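Local coordinates for protein involved in catabolism of external DNA (PDB 2OO3), which probably methylates the N6 atom of a single adenine in 23S ribosomal RNA, with S-adenosyl-L-methionine as methyl donor, at residues 10-14 with 61-66; 225-229 with 260-265. One frame throughout, in Å; residues are numbered along the deposited sequence.

Interaction 1: 10-14 with 61-66; sequences HAGNF and EYKEGI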
ATOM      1  N   HIS A  10      -8.616 -12.006   0.122  1.00 22.56           N
ATOM      2  CA  HIS A  10      -8.960 -11.077  -1.009  1.00 22.72           C
ATOM      3  C   HIS A  10      -7.759 -10.699  -1.883  1.00 20.32           C
ATOM      4  O   HIS A  10      -7.756  -9.602  -2.433  1.00 20.26           O
ATOM      5  CB  HIS A  10      -9.536  -9.752  -0.467  1.00 23.82           C
ATOM      6  CG  HIS A  10     -10.422  -9.897   0.730  1.00 28.82           C
ATOM      7  ND1 HIS A  10     -11.772 -10.151   0.630  1.00 33.22           N
ATOM      8  CD2 HIS A  10     -10.150  -9.814   2.057  1.00 33.84           C
ATOM      9  CE1 HIS A  10     -12.296 -10.228   1.844  1.00 36.28           C
ATOM     10  NE2 HIS A  10     -11.331 -10.034   2.729  1.00 36.29           N
ATOM     11  N   ALA A  11      -6.744 -11.554  -1.990  1.00 18.05           N
ATOM     12  CA  ALA A  11      -5.480 -11.171  -2.657  1.00 15.57           C
ATOM     13  C   ALA A  11      -5.677 -10.762  -4.108  1.00 13.65           C
ATOM     14  O   ALA A  11      -6.291 -11.483  -4.902  1.00 12.75           O
ATOM     15  CB  ALA A  11      -4.455 -12.308  -2.594  1.00 16.03           C
ATOM     16  N   GLY A  12      -5.128  -9.619  -4.465  1.00 11.78           N
ATOM     17  CA  GLY A  12      -5.212  -9.167  -5.845  1.00 10.56           C
ATOM     18  C   GLY A  12      -6.536  -8.517  -6.196  1.00 10.05           C
ATOM     19  O   GLY A  12      -6.794  -8.288  -7.385  1.00  9.77           O
ATOM     20  N   ASN A  13      -7.375  -8.211  -5.186  1.00  8.75           N
ATOM     21  CA  ASN A  13      -8.620  -7.451  -5.448  1.00  8.90           C
ATOM     22  C   ASN A  13      -8.305  -5.995  -5.876  1.00  8.97           C
ATOM     23  O   ASN A  13      -7.120  -5.598  -5.926  1.00  8.27           O
ATOM     24  CB  ASN A  13      -9.624  -7.530  -4.268  1.00  9.02           C
ATOM     25  CG  ASN A  13      -9.178  -6.729  -3.032  1.00 12.80           C
ATOM     26  OD1 ASN A  13      -8.065  -6.249  -2.966  1.00 13.31           O
ATOM     27  ND2 ASN A  13     -10.075  -6.583  -2.049  1.00 16.81           N
ATOM     28  N   PHE A  14      -9.340  -5.209  -6.201  1.00  7.68           N
ATOM     29  CA  PHE A  14      -9.115  -3.861  -6.712  1.00  7.38           C
ATOM     30  C   PHE A  14      -8.319  -2.998  -5.732  1.00  6.33           C
ATOM     31  O   PHE A  14      -7.528  -2.128  -6.154  1.00  6.78           O
ATOM     32  CB  PHE A  14     -10.456  -3.183  -7.111  1.00  7.73           C
ATOM     33  CG  PHE A  14     -11.215  -2.618  -5.942  1.00  8.25           C
ATOM     34  CD1 PHE A  14     -11.109  -1.282  -5.627  1.00 10.40           C
ATOM     35  CD2 PHE A  14     -11.981  -3.438  -5.127  1.00 10.00           C
ATOM     36  CE1 PHE A  14     -11.800  -0.735  -4.547  1.00 12.39           C
ATOM     37  CE2 PHE A  14     -12.685  -2.898  -4.031  1.00  9.78           C
ATOM     38  CZ  PHE A  14     -12.579  -1.554  -3.743  1.00  8.88           C
ATOM     39  N   GLU A  61     -11.473 -13.115  -5.989  1.00 23.16           N
ATOM     40  CA  GLU A  61     -11.603 -11.662  -6.088  1.00 22.26           C
ATOM     41  C   GLU A  61     -10.571 -11.057  -7.046  1.00 19.79           C
ATOM     42  O   GLU A  61     -10.800 -10.003  -7.630  1.00 19.06           O
ATOM     43  CB  GLU A  61     -11.548 -10.986  -4.710  1.00 23.09           C
ATOM     44  CG  GLU A  61     -12.883 -11.074  -3.976  1.00 27.60           C
ATOM     45  CD  GLU A  61     -13.072 -10.050  -2.858  1.00 34.07           C
ATOM     46  OE1 GLU A  61     -13.718 -10.429  -1.848  1.00 37.02           O
ATOM     47  OE2 GLU A  61     -12.623  -8.874  -2.986  1.00 37.06           O
ATOM     48  N   TYR A  62      -9.455 -11.752  -7.232  1.00 17.37           N
ATOM     49  CA  TYR A  62      -8.433 -11.285  -8.159  1.00 16.32           C
ATOM     50  C   TYR A  62      -8.925 -11.127  -9.596  1.00 15.44           C
ATOM     51  O   TYR A  62      -8.402 -10.300 -10.340  1.00 15.29           O
ATOM     52  CB  TYR A  62      -7.198 -12.183  -8.105  1.00 16.90           C
ATOM     53  CG  TYR A  62      -7.321 -13.467  -8.866  1.00 16.63           C
ATOM     54  CD1 TYR A  62      -6.912 -13.549 -10.186  1.00 15.31           C
ATOM     55  CD2 TYR A  62      -7.838 -14.610  -8.255  1.00 18.71           C
ATOM     56  CE1 TYR A  62      -7.016 -14.736 -10.904  1.00 17.47           C
ATOM     57  CE2 TYR A  62      -7.949 -15.813  -8.971  1.00 18.85           C
ATOM     58  CZ  TYR A  62      -7.528 -15.861 -10.283  1.00 19.16           C
ATOM     59  OH  TYR A  62      -7.633 -17.043 -10.996  1.00 23.55           O
ATOM     60  N   LYS A  63      -9.915 -11.926  -9.997  1.00 14.99           N
ATOM     61  CA  LYS A  63     -10.527 -11.792 -11.338  1.00 15.75           C
ATOM     62  C   LYS A  63     -11.054 -10.397 -11.673  1.00 15.79           C
ATOM     63  O   LYS A  63     -11.156 -10.034 -12.853  1.00 15.95           O
ATOM     64  CB  LYS A  63     -11.643 -12.806 -11.496  1.00 16.03           C
ATOM     65  CG  LYS A  63     -11.121 -14.213 -11.403  1.00 18.14           C
ATOM     66  CD  LYS A  63     -12.240 -15.208 -11.450  1.00 23.28           C
ATOM     67  CE  LYS A  63     -12.681 -15.460 -12.849  1.00 20.92           C
ATOM     68  NZ  LYS A  63     -13.921 -16.253 -12.697  1.00 23.37           N
ATOM     69  N   GLU A  64     -11.371  -9.626 -10.632  1.00 15.81           N
ATOM     70  CA  GLU A  64     -11.873  -8.260 -10.784  1.00 16.36           C
ATOM     71  C   GLU A  64     -10.916  -7.188 -10.328  1.00 15.57           C
ATOM     72  O   GLU A  64     -11.285  -6.002 -10.270  1.00 16.53           O
ATOM     73  CB  GLU A  64     -13.155  -8.104 -10.002  1.00 16.76           C
ATOM     74  CG  GLU A  64     -14.283  -8.851 -10.660  1.00 20.22           C
ATOM     75  CD  GLU A  64     -15.578  -8.656  -9.924  1.00 24.39           C
ATOM     76  OE1 GLU A  64     -15.532  -8.442  -8.670  1.00 24.68           O
ATOM     77  OE2 GLU A  64     -16.626  -8.721 -10.609  1.00 22.78           O
ATOM     78  N   GLY A  65      -9.697  -7.590  -9.971  1.00 13.83           N
ATOM     79  CA  GLY A  65      -8.719  -6.625  -9.545  1.00 11.09           C
ATOM     80  C   GLY A  65      -7.583  -6.734 -10.507  1.00 10.96           C
ATOM     81  O   GLY A  65      -7.642  -6.184 -11.596  1.00 10.56           O
ATOM     82  N   ILE A  66      -6.541  -7.450 -10.093  1.00  9.44           N
ATOM     83  CA  ILE A  66      -5.380  -7.646 -10.924  1.00  8.35           C
ATOM     84  C   ILE A  66      -5.675  -8.301 -12.299  1.00  9.32           C
ATOM     85  O   ILE A  66      -5.039  -7.951 -13.288  1.00  7.72           O
ATOM     86  CB  ILE A  66      -4.247  -8.422 -10.188  1.00  8.00           C
ATOM     87  CG1 ILE A  66      -2.976  -8.530 -11.049  1.00  5.64           C
ATOM     88  CG2 ILE A  66      -4.681  -9.828  -9.783  1.00  6.40           C
ATOM     89  CD1 ILE A  66      -2.463  -7.186 -11.591  1.00  6.50           C
TER
HETATM   90  O   HOH W   1      -8.404 -13.442  -4.979  1.00 15.61           O
HETATM   91  O   HOH W   2     -11.677  -6.785  -6.642  1.00 14.67           O
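His-10 meets Glu-61 through one hydrogen bond, ND1 to OE1 at 3.2 Å, with an N-H...O angle of 169°. The carboxylate oxygen lies in the plane of the imidazole, at its edge, but the N-H arrives from above the carboxylate plane, the two groups being turned 63° apart. The Glu-61 chain, extended beyond CG, lies alongside His-10, pointing the same way. At Ala-11 the link is made by backbone and solvent: a water donates to Ala-11 O and accepts from Tyr-62 N, while the CB of Tyr-62 packs 3.4 Å from Ala-11 O. Residues 10-13 form a type II beta turn, closed by Asn-13 N bonding to His-10 O, with Gly-12 at the position where positive phi favours glycine. The turn presents Gly-12 O to the 3-10 segment 61-64 and the start of helix 66-71. Gly-12 O accepts from Ile-66 N at 2.8 Å, nearly in line with the carbonyl bond, and is also approached by the CA-H groups of Tyr-62 and Gly-65, the Gly-65 CA at 3.3 Å. Ile-66 CG2 also lies 3.5 Å from Gly-12 O. Asn-13 is the N-cap of helix 14-30: chi1 of 71° sets CG between backbone N and carbonyl carbon, and OD1 accepts from Asp-16 N. Asn-13 CB packs 3.5 Å from Glu-61 OE2. Phe-14 N, in the first turn of that helix, donates to a second water at 2.9 Å, which bonds only weakly to Glu-61 O.

Interaction 2: 225-229 with 260-265; sequences LHLNP and LTTYFN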
ATOM      1  N   LEU A 225     -10.521   5.477  -4.778  1.00 10.17           N
ATOM      2  CA  LEU A 225     -11.014   4.792  -5.959  1.00 10.87           C
ATOM      3  C   LEU A 225     -12.341   4.189  -5.534  1.00 11.59           C
ATOM      4  O   LEU A 225     -12.405   3.459  -4.552  1.00 11.42           O
ATOM      5  CB  LEU A 225     -10.012   3.687  -6.348  1.00 10.06           C
ATOM      6  CG  LEU A 225     -10.307   2.766  -7.531  1.00 12.77           C
ATOM      7  CD1 LEU A 225     -10.384   3.536  -8.836  1.00 10.99           C
ATOM      8  CD2 LEU A 225      -9.238   1.673  -7.648  1.00 12.59           C
ATOM      9  N   HIS A 226     -13.396   4.486  -6.273  1.00 12.05           N
ATOM     10  CA  HIS A 226     -14.721   4.077  -5.898  1.00 13.09           C
ATOM     11  C   HIS A 226     -15.332   3.272  -7.040  1.00 13.79           C
ATOM     12  O   HIS A 226     -15.382   3.727  -8.199  1.00 12.47           O
ATOM     13  CB  HIS A 226     -15.565   5.298  -5.562  1.00 14.10           C
ATOM     14  CG  HIS A 226     -15.096   6.034  -4.352  1.00 15.83           C
ATOM     15  ND1 HIS A 226     -15.173   5.503  -3.081  1.00 20.11           N
ATOM     16  CD2 HIS A 226     -14.553   7.263  -4.211  1.00 19.30           C
ATOM     17  CE1 HIS A 226     -14.684   6.370  -2.212  1.00 19.18           C
ATOM     18  NE2 HIS A 226     -14.299   7.445  -2.874  1.00 19.58           N
ATOM     19  N   LEU A 227     -15.784   2.063  -6.708  1.00 13.26           N
ATOM     20  CA  LEU A 227     -16.387   1.213  -7.709  1.00 13.63           C
ATOM     21  C   LEU A 227     -17.814   1.649  -8.104  1.00 13.32           C
ATOM     22  O   LEU A 227     -18.264   1.342  -9.203  1.00 14.03           O
ATOM     23  CB  LEU A 227     -16.412  -0.233  -7.221  1.00 13.89           C
ATOM     24  CG  LEU A 227     -15.083  -0.922  -6.981  1.00 15.11           C
ATOM     25  CD1 LEU A 227     -15.368  -2.327  -6.421  1.00 16.51           C
ATOM     26  CD2 LEU A 227     -14.267  -0.994  -8.263  1.00 15.35           C
ATOM     27  N   ASN A 228     -18.500   2.327  -7.195  1.00 11.78           N
ATOM     28  CA  ASN A 228     -19.887   2.782  -7.368  1.00 12.02           C
ATOM     29  C   ASN A 228     -20.854   1.711  -7.838  1.00 11.46           C
ATOM     30  O   ASN A 228     -21.562   1.920  -8.838  1.00 11.00           O
ATOM     31  CB  ASN A 228     -19.960   4.039  -8.235  1.00 11.92           C
ATOM     32  CG  ASN A 228     -19.061   5.146  -7.706  1.00 13.02           C
ATOM     33  OD1 ASN A 228     -19.095   5.463  -6.527  1.00 16.31           O
ATOM     34  ND2 ASN A 228     -18.257   5.724  -8.571  1.00 11.62           N
ATOM     35  N   PRO A 229     -20.919   0.581  -7.093  1.00 11.65           N
ATOM     36  CA  PRO A 229     -21.847  -0.483  -7.454  1.00 11.58           C
ATOM     37  C   PRO A 229     -23.232   0.056  -7.072  1.00 12.25           C
ATOM     38  O   PRO A 229     -23.313   1.096  -6.412  1.00 11.54           O
ATOM     39  CB  PRO A 229     -21.434  -1.635  -6.543  1.00 11.52           C
ATOM     40  CG  PRO A 229     -20.840  -0.994  -5.334  1.00  9.71           C
ATOM     41  CD  PRO A 229     -20.247   0.307  -5.798  1.00 12.07           C
ATOM     42  N   LEU A 260      -7.165   2.929 -14.037  1.00  8.41           N
ATOM     43  CA  LEU A 260      -7.896   1.888 -13.288  1.00  8.37           C
ATOM     44  C   LEU A 260      -9.442   1.959 -13.436  1.00  8.55           C
ATOM     45  O   LEU A 260     -10.137   0.925 -13.474  1.00  7.89           O
ATOM     46  CB  LEU A 260      -7.472   1.909 -11.809  1.00  7.78           C
ATOM     47  CG  LEU A 260      -5.999   1.516 -11.588  1.00  6.86           C
ATOM     48  CD1 LEU A 260      -5.717   1.547 -10.102  1.00  6.39           C
ATOM     49  CD2 LEU A 260      -5.731   0.087 -12.173  1.00  5.64           C
ATOM     50  N   THR A 261      -9.985   3.170 -13.508  1.00  9.69           N
ATOM     51  CA  THR A 261     -11.429   3.317 -13.666  1.00 10.24           C
ATOM     52  C   THR A 261     -11.867   2.814 -15.044  1.00 11.67           C
ATOM     53  O   THR A 261     -13.053   2.573 -15.236  1.00 13.05           O
ATOM     54  CB  THR A 261     -11.932   4.753 -13.486  1.00 10.59           C
ATOM     55  OG1 THR A 261     -11.370   5.598 -14.494  1.00 11.06           O
ATOM     56  CG2 THR A 261     -11.565   5.311 -12.111  1.00  9.20           C
ATOM     57  N   THR A 262     -10.939   2.652 -15.992  1.00 11.44           N
ATOM     58  CA  THR A 262     -11.307   2.027 -17.271  1.00 12.98           C
ATOM     59  C   THR A 262     -11.392   0.489 -17.162  1.00 13.63           C
ATOM     60  O   THR A 262     -11.987  -0.148 -18.015  1.00 14.18           O
ATOM     61  CB  THR A 262     -10.370   2.412 -18.449  1.00 13.34           C
ATOM     62  OG1 THR A 262      -9.092   1.772 -18.314  1.00 14.26           O
ATOM     63  CG2 THR A 262     -10.179   3.935 -18.539  1.00 13.60           C
ATOM     64  N   TYR A 263     -10.792  -0.094 -16.119  1.00 13.71           N
ATOM     65  CA  TYR A 263     -10.855  -1.544 -15.883  1.00 14.20           C
ATOM     66  C   TYR A 263     -11.896  -1.932 -14.836  1.00 13.84           C
ATOM     67  O   TYR A 263     -12.524  -2.970 -14.943  1.00 15.59           O
ATOM     68  CB  TYR A 263      -9.467  -2.103 -15.489  1.00 14.44           C
ATOM     69  CG  TYR A 263      -8.440  -1.990 -16.598  1.00 13.75           C
ATOM     70  CD1 TYR A 263      -8.389  -2.938 -17.623  1.00 13.50           C
ATOM     71  CD2 TYR A 263      -7.533  -0.933 -16.632  1.00 13.75           C
ATOM     72  CE1 TYR A 263      -7.468  -2.830 -18.654  1.00 14.33           C
ATOM     73  CE2 TYR A 263      -6.602  -0.805 -17.674  1.00 12.82           C
ATOM     74  CZ  TYR A 263      -6.567  -1.756 -18.667  1.00 15.66           C
ATOM     75  OH  TYR A 263      -5.630  -1.654 -19.689  1.00 17.32           O
ATOM     76  N   PHE A 264     -12.091  -1.109 -13.822  1.00 13.48           N
ATOM     77  CA  PHE A 264     -12.993  -1.478 -12.731  1.00 13.83           C
ATOM     78  C   PHE A 264     -14.351  -0.781 -12.911  1.00 14.51           C
ATOM     79  O   PHE A 264     -14.423   0.449 -12.822  1.00 13.70           O
ATOM     80  CB  PHE A 264     -12.384  -1.097 -11.385  1.00 12.52           C
ATOM     81  CG  PHE A 264     -10.968  -1.654 -11.147  1.00 13.26           C
ATOM     82  CD1 PHE A 264     -10.599  -2.912 -11.606  1.00 13.50           C
ATOM     83  CD2 PHE A 264     -10.043  -0.926 -10.401  1.00 10.56           C
ATOM     84  CE1 PHE A 264      -9.310  -3.416 -11.365  1.00 11.77           C
ATOM     85  CE2 PHE A 264      -8.753  -1.409 -10.171  1.00 10.93           C
ATOM     86  CZ  PHE A 264      -8.394  -2.675 -10.666  1.00  9.52           C
ATOM     87  N   ASN A 265     -15.414  -1.558 -13.140  1.00 15.21           N
ATOM     88  CA  ASN A 265     -16.775  -1.000 -13.397  1.00 15.62           C
ATOM     89  C   ASN A 265     -16.745   0.190 -14.375  1.00 16.07           C
ATOM     90  O   ASN A 265     -17.185   1.281 -14.037  1.00 15.88           O
ATOM     91  CB  ASN A 265     -17.458  -0.577 -12.080  1.00 15.62           C
ATOM     92  CG  ASN A 265     -19.001  -0.539 -12.190  1.00 16.97           C
ATOM     93  OD1 ASN A 265     -19.577  -0.990 -13.188  1.00 17.83           O
ATOM     94  ND2 ASN A 265     -19.660  -0.001 -11.165  1.00 14.14           N
TER
HETATM   95  O   HOH W   3     -22.373   0.196 -10.954  1.00 23.74           O
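Asn-265 donates from ND2 to Leu-227 O at 2.8 Å, with an N-H...O angle of 166°; the acceptor lies 9° from the plane of the amide, and the donor comes nearly in line with the Leu-227 C=O bond. A water accepts from the same ND2 at 2.7 Å and donates to Asn-228 O, adding a second, indirect tie to the 225-229 backbone. Alongside this polar end runs an apolar seam. Leu-227 CD2 packs on Phe-264 CB at 3.6 Å, and Leu-225 CD2 meets the edge of the Phe-264 ring, 3.9 Å from CD2 of that ring. With CG anti to the carbonyl carbon (chi1 -54°), the ring is directed to the strand side. The other methyl of Leu-225, CD1, touches Thr-261 CG2 at 3.9 Å. The seam joins the end of strand 220-226, in the mixed sheet of a Rossmann-like methyltransferase fold, to the C-terminal end of helix 249-263, which packs against it. There Leu-260 O accepts from both Tyr-263 N and Phe-264 N. Farther out, Leu-225 and Leu-227 are held by backbone bonds to Cys-238 and Thr-236, while Phe-14 of helix 14-30 touches Leu-225, Leu-227 and Phe-264.

How the interactions relate
Interaction 1 closes before interaction 2 opens along the chain, yet their centres lie about 12 Å apart, on the same side of the chain's centre, and the two touch. Phe-14 packs against both segments of interaction 2: Phe-14 CE2 lies 3.6 Å from Leu-227 CD1 and Phe-14 CB 3.9 Å from Phe-264 CE2. From segment 61-66, Gly-65 O lies 3.2 Å from Phe-264 CE1. Helices 14-30, 66-71 and 249-263 thereby meet beside the end of strand 220-226, joining the N-terminal part of the chain to the late strands of the mixed sheet. Gly-12 lies about 6 Å from the side chain of His-20, a residue predicted to bind S-adenosyl-L-methionine, placing this cluster near the probable cofactor site.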